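Local coordinates for protein 3-dehydroquinate dehydratase (Clostridium difficile, PDB 4H3D) that catalyses the cis-dehydration of 3-dehydroquinate to 3-dehydroshikimate through an imine formed with an active-site lysine, the third step of chorismate biosynthesis, at residues Val8-Lys11 with Asn12-Ile15; Asp125-Ile128 with Asp129-Asn133. One frame throughout, in Å; residues are numbered along the deposited sequence.

Interaction 1 of 2, residues Val8-Lys11 with Asn12-Ile15; sequences VQVK and NITI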
loop_
_atom_site.group_PDB
_atom_site.type_symbol
_atom_site.label_atom_id
_atom_site.label_comp_id
_atom_site.label_asym_id
_atom_site.label_seq_id
_atom_site.Cartn_x
_atom_site.Cartn_y
_atom_site.Cartn_z
ATOM N N VAL B 8 7.924 15.119 -17.361
ATOM C CA VAL B 8 9.013 15.967 -16.914
ATOM C C VAL B 8 10.304 15.164 -16.991
ATOM O O VAL B 8 10.487 14.226 -16.235
ATOM C CB VAL B 8 8.780 16.482 -15.505
ATOM C CG1 VAL B 8 9.976 17.275 -15.033
ATOM C CG2 VAL B 8 7.530 17.328 -15.460
ATOM N N GLN B 9 11.182 15.533 -17.928
ATOM C CA GLN B 9 12.458 14.844 -18.111
ATOM C C GLN B 9 13.544 15.555 -17.312
ATOM O O GLN B 9 13.697 16.773 -17.409
ATOM C CB GLN B 9 12.840 14.828 -19.591
ATOM C CG GLN B 9 14.072 13.961 -19.947
ATOM C CD GLN B 9 13.800 12.450 -19.923
ATOM O OE1 GLN B 9 14.734 11.643 -19.838
ATOM N NE2 GLN B 9 12.523 12.067 -20.004
ATOM N N VAL B 10 14.265 14.795 -16.496
ATOM C CA VAL B 10 15.406 15.309 -15.734
ATOM C C VAL B 10 16.531 14.307 -15.995
ATOM O O VAL B 10 16.349 13.094 -15.813
ATOM C CB VAL B 10 15.095 15.496 -14.219
ATOM C CG1 VAL B 10 14.124 16.642 -14.022
ATOM C CG2 VAL B 10 14.558 14.212 -13.584
ATOM N N LYS B 11 17.680 14.798 -16.467
ATOM C CA LYS B 11 18.749 13.897 -16.899
ATOM C C LYS B 11 18.060 12.866 -17.806
ATOM O O LYS B 11 17.269 13.265 -18.668
ATOM C CB LYS B 11 19.532 13.313 -15.706
ATOM C CG LYS B 11 20.931 13.864 -15.530
ATOM C CD LYS B 11 20.996 15.334 -15.375
ATOM C CE LYS B 11 22.443 15.797 -15.299
ATOM N NZ LYS B 11 22.553 17.282 -15.273
ATOM N N ASN B 12 18.314 11.584 -17.580
ATOM C CA ASN B 12 17.754 10.528 -18.393
ATOM C C ASN B 12 16.575 9.810 -17.701
ATOM O O ASN B 12 16.298 8.650 -17.990
ATOM C CB ASN B 12 18.874 9.536 -18.719
ATOM C CG ASN B 12 20.152 10.236 -19.198
ATOM O OD1 ASN B 12 20.128 11.041 -20.136
ATOM N ND2 ASN B 12 21.273 9.931 -18.547
ATOM N N ILE B 13 15.887 10.518 -16.797
ATOM C CA ILE B 13 14.736 9.966 -16.041
ATOM C C ILE B 13 13.470 10.708 -16.518
ATOM O O ILE B 13 13.487 11.927 -16.641
ATOM C CB ILE B 13 14.899 10.176 -14.499
ATOM C CG1 ILE B 13 15.994 9.267 -13.932
ATOM C CG2 ILE B 13 13.617 9.886 -13.770
ATOM C CD1 ILE B 13 15.751 7.753 -14.148
ATOM N N THR B 14 12.394 9.971 -16.800
ATOM C CA THR B 14 11.126 10.567 -17.274
ATOM C C THR B 14 10.076 10.490 -16.172
ATOM O O THR B 14 9.468 9.449 -15.970
ATOM C CB THR B 14 10.571 9.822 -18.518
ATOM O OG1 THR B 14 11.558 9.800 -19.552
ATOM C CG2 THR B 14 9.317 10.500 -19.036
ATOM N N ILE B 15 9.872 11.601 -15.458
ATOM C CA ILE B 15 8.889 11.654 -14.370
ATOM C C ILE B 15 7.520 11.768 -14.994
ATOM O O ILE B 15 7.314 12.570 -15.912
ATOM C CB ILE B 15 9.136 12.860 -13.428
ATOM C CG1 ILE B 15 10.571 12.827 -12.889
ATOM C CG2 ILE B 15 8.118 12.876 -12.240
ATOM C CD1 ILE B 15 10.896 13.975 -11.958
#
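Val8 and Val10 pair with Ile15 and Ile13 across a tight two-stranded beta hairpin, whose strands 8-10 and 13-15 are joined by a type II' turn running from Val10 to Ile13. Two hydrogen-bonded antiparallel pairs, Val8 with Ile15 and Val10 with Ile13, flank the non-hydrogen-bonded pair Gln9 with Thr14. Next to the turn, Ile13 N gives its hydrogen to Val10 O at 2.8 Å, and Val10 N returns a bond to Ile13 O that runs nearly straight, 167° at the hydrogen. Lys11 and Asn12 form the two corners of the turn: Lys11 takes the positive phi (48°) that the first corner of a type II' turn requires, and its NZ forms a salt bridge with Asp115.

Because residues alternate between the two faces, Val8, Val10, Ile13 and Ile15 share one side, and Ile15 illustrates how they fit together. Its CB lies 3.4 Å from Val8 O, the carbonyl that accepts the bond from Ile15 N, and 4.2 Å from Val8 CB. One atom further out, CG1 is still near the same carbonyl, 3.6 Å from Val8 O. With CG1 set beside the backbone N (chi1 -55°) and the chain then running out extended, CD1 leaves Val8 behind for the next valine on the same face. This apolar side of the hairpin rests on the barrel: Val8 and Ile15 touch Leu172 of strand 172-177, Val8 and Val10 touch Lys141, and Pro80 receives Val10 and Ile13. As in other type I dehydroquinases, the N-terminal hairpin thus covers one end of the TIM barrel. The tip of Ile15 meets Val10 obliquely, methyl against methyl, with CD1 4.0 Å from Val10 CG2.

Interaction 2 of 2, residues Asp125-Ile128 with Asp129-Asn133; sequences DEVI and DEVVN
Ile128 and Val132, one helical turn apart, stand side by side and point the same way, with Ile128 CG2 3.7 Å from Val132 CG2. The isoleucine brings this branch forward by placing CG2 anti to its backbone N, while CG1 lies beside the N (chi1 -66°) and carries CD1 along another course. On the valine, CG2 leans back toward the preceding turn and also comes within 3.2 Å of Ile128 O. That oxygen is at the same time the acceptor for Val132 N, at 2.8 Å.

A looser version of the same pairing joins Val127 and Val131. Here Val127 offers CG1 to Val131 CG2 at 4.2 Å, and Val131 CG2 also rests 3.3 Å from Val127 O.

The two pairs belong to the buried side of helix 125-137, the connection between strands 116-120 and 141-148 in one beta-alpha-beta unit of the TIM barrel. Ile128 and Val132 pack on Ile144 and Val142 of strand 141-148, whereas Val131 reaches Ile117 and Val119 of strand 116-120 and Val127 meets the neighbouring helix 98-110.

Acidic side chains occupy the solvent side. Asp129 is folded back along the helix (chi1 -79°), which brings the face of its carboxylate under Asp125 O, the carbonyl gripped by Asp129 N. This oxygen stands almost straight over the carboxylate carbon, 3.2 Å from Asp129 CG, with OD1 and OD2 both further off. Glu130 behaves differently: its chain swings clear of the helix and runs extended, and OE2 forms a salt bridge with Lys106 of helix 98-110. The carboxylates of Asp125 and Asp129 stay apart, with their OD1 atoms separated by 5.6 Å.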
loop_
_atom_site.group_PDB
_atom_site.type_symbol
_atom_site.label_atom_id
_atom_site.label_comp_id
_atom_site.label_asym_id
_atom_site.label_seq_id
_atom_site.Cartn_x
_atom_site.Cartn_y
_atom_site.Cartn_z
ATOM N N ASP B 125 3.643 34.778 -4.397
ATOM C CA ASP B 125 3.799 34.962 -5.840
ATOM C C ASP B 125 5.056 35.717 -6.279
ATOM O O ASP B 125 5.654 35.375 -7.308
ATOM C CB ASP B 125 2.578 35.680 -6.426
ATOM C CG ASP B 125 1.293 34.869 -6.298
ATOM O OD1 ASP B 125 1.361 33.628 -6.151
ATOM O OD2 ASP B 125 0.195 35.491 -6.349
ATOM N N GLU B 126 5.454 36.730 -5.511
ATOM C CA GLU B 126 6.623 37.536 -5.875
ATOM C C GLU B 126 7.879 36.676 -5.907
ATOM O O GLU B 126 8.611 36.672 -6.892
ATOM C CB GLU B 126 6.807 38.732 -4.923
ATOM C CG GLU B 126 7.946 39.676 -5.322
ATOM C CD GLU B 126 7.962 40.978 -4.526
ATOM O OE1 GLU B 126 7.379 41.031 -3.424
ATOM O OE2 GLU B 126 8.565 41.953 -5.012
ATOM N N VAL B 127 8.112 35.940 -4.828
ATOM C CA VAL B 127 9.282 35.077 -4.722
ATOM C C VAL B 127 9.210 33.960 -5.761
ATOM O O VAL B 127 10.163 33.741 -6.524
ATOM C CB VAL B 127 9.394 34.446 -3.319
ATOM C CG1 VAL B 127 10.355 33.265 -3.325
ATOM C CG2 VAL B 127 9.796 35.506 -2.312
ATOM N N ILE B 128 8.071 33.283 -5.802
ATOM C CA ILE B 128 7.845 32.174 -6.736
ATOM C C ILE B 128 8.028 32.588 -8.190
ATOM O O ILE B 128 8.723 31.911 -8.936
ATOM C CB ILE B 128 6.465 31.567 -6.563
ATOM C CG1 ILE B 128 6.352 30.882 -5.190
ATOM C CG2 ILE B 128 6.207 30.542 -7.647
ATOM C CD1 ILE B 128 4.936 30.547 -4.803
ATOM N N ASP B 129 7.410 33.694 -8.589
ATOM C CA ASP B 129 7.558 34.173 -9.975
ATOM C C ASP B 129 9.016 34.388 -10.328
ATOM O O ASP B 129 9.476 33.963 -11.404
ATOM C CB ASP B 129 6.764 35.466 -10.226
ATOM C CG ASP B 129 5.265 35.212 -10.442
ATOM O OD1 ASP B 129 4.847 34.037 -10.507
ATOM O OD2 ASP B 129 4.508 36.201 -10.551
ATOM N N GLU B 130 9.755 35.005 -9.426
ATOM C CA GLU B 130 11.164 35.273 -9.689
ATOM C C GLU B 130 11.989 33.992 -9.799
ATOM O O GLU B 130 12.752 33.818 -10.762
ATOM C CB GLU B 130 11.771 36.210 -8.633
ATOM C CG GLU B 130 13.206 36.623 -8.979
ATOM C CD GLU B 130 13.822 37.626 -8.012
ATOM O OE1 GLU B 130 13.130 38.120 -7.099
ATOM O OE2 GLU B 130 15.020 37.932 -8.189
ATOM N N VAL B 131 11.828 33.090 -8.834
ATOM C CA VAL B 131 12.608 31.862 -8.818
ATOM C C VAL B 131 12.192 30.893 -9.931
ATOM O O VAL B 131 13.048 30.269 -10.556
ATOM C CB VAL B 131 12.545 31.158 -7.456
ATOM C CG1 VAL B 131 13.409 29.916 -7.470
ATOM C CG2 VAL B 131 13.002 32.126 -6.352
ATOM N N VAL B 132 10.893 30.767 -10.184
ATOM C CA VAL B 132 10.437 29.853 -11.244
ATOM C C VAL B 132 10.893 30.318 -12.629
ATOM O O VAL B 132 11.416 29.527 -13.405
ATOM C CB VAL B 132 8.912 29.664 -11.245
ATOM C CG1 VAL B 132 8.470 28.926 -12.508
ATOM C CG2 VAL B 132 8.483 28.915 -10.031
ATOM N N ASN B 133 10.715 31.598 -12.930
ATOM C CA ASN B 133 11.104 32.117 -14.230
ATOM C C ASN B 133 12.598 31.950 -14.467
ATOM O O ASN B 133 13.019 31.570 -15.559
ATOM C CB ASN B 133 10.691 33.589 -14.393
ATOM C CG ASN B 133 9.198 33.759 -14.618
ATOM O OD1 ASN B 133 8.528 32.863 -15.154
ATOM N ND2 ASN B 133 8.664 34.928 -14.226
#

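Overall arrangement
The two local contacts lie in different layers of one barrel. Interaction 1 covers an end of it, while interaction 2 forms part of the outer helical layer; their centres are 23 Å apart and their nearest atoms about 12 Å, without touching. Strand 141-148 connects them, since Lys141 meets the hairpin, Val142 and Ile144 receive the helix, and His147, the proton donor/acceptor, lies further along. Neither contact lines the pocket. The side chain of Ile15 is about 10 Å from that of Lys174, the Schiff-base lysine, and about 12 Å from the bound ligand; that of Ile128 is about 12 Å from His147 and 11 Å from Arg86.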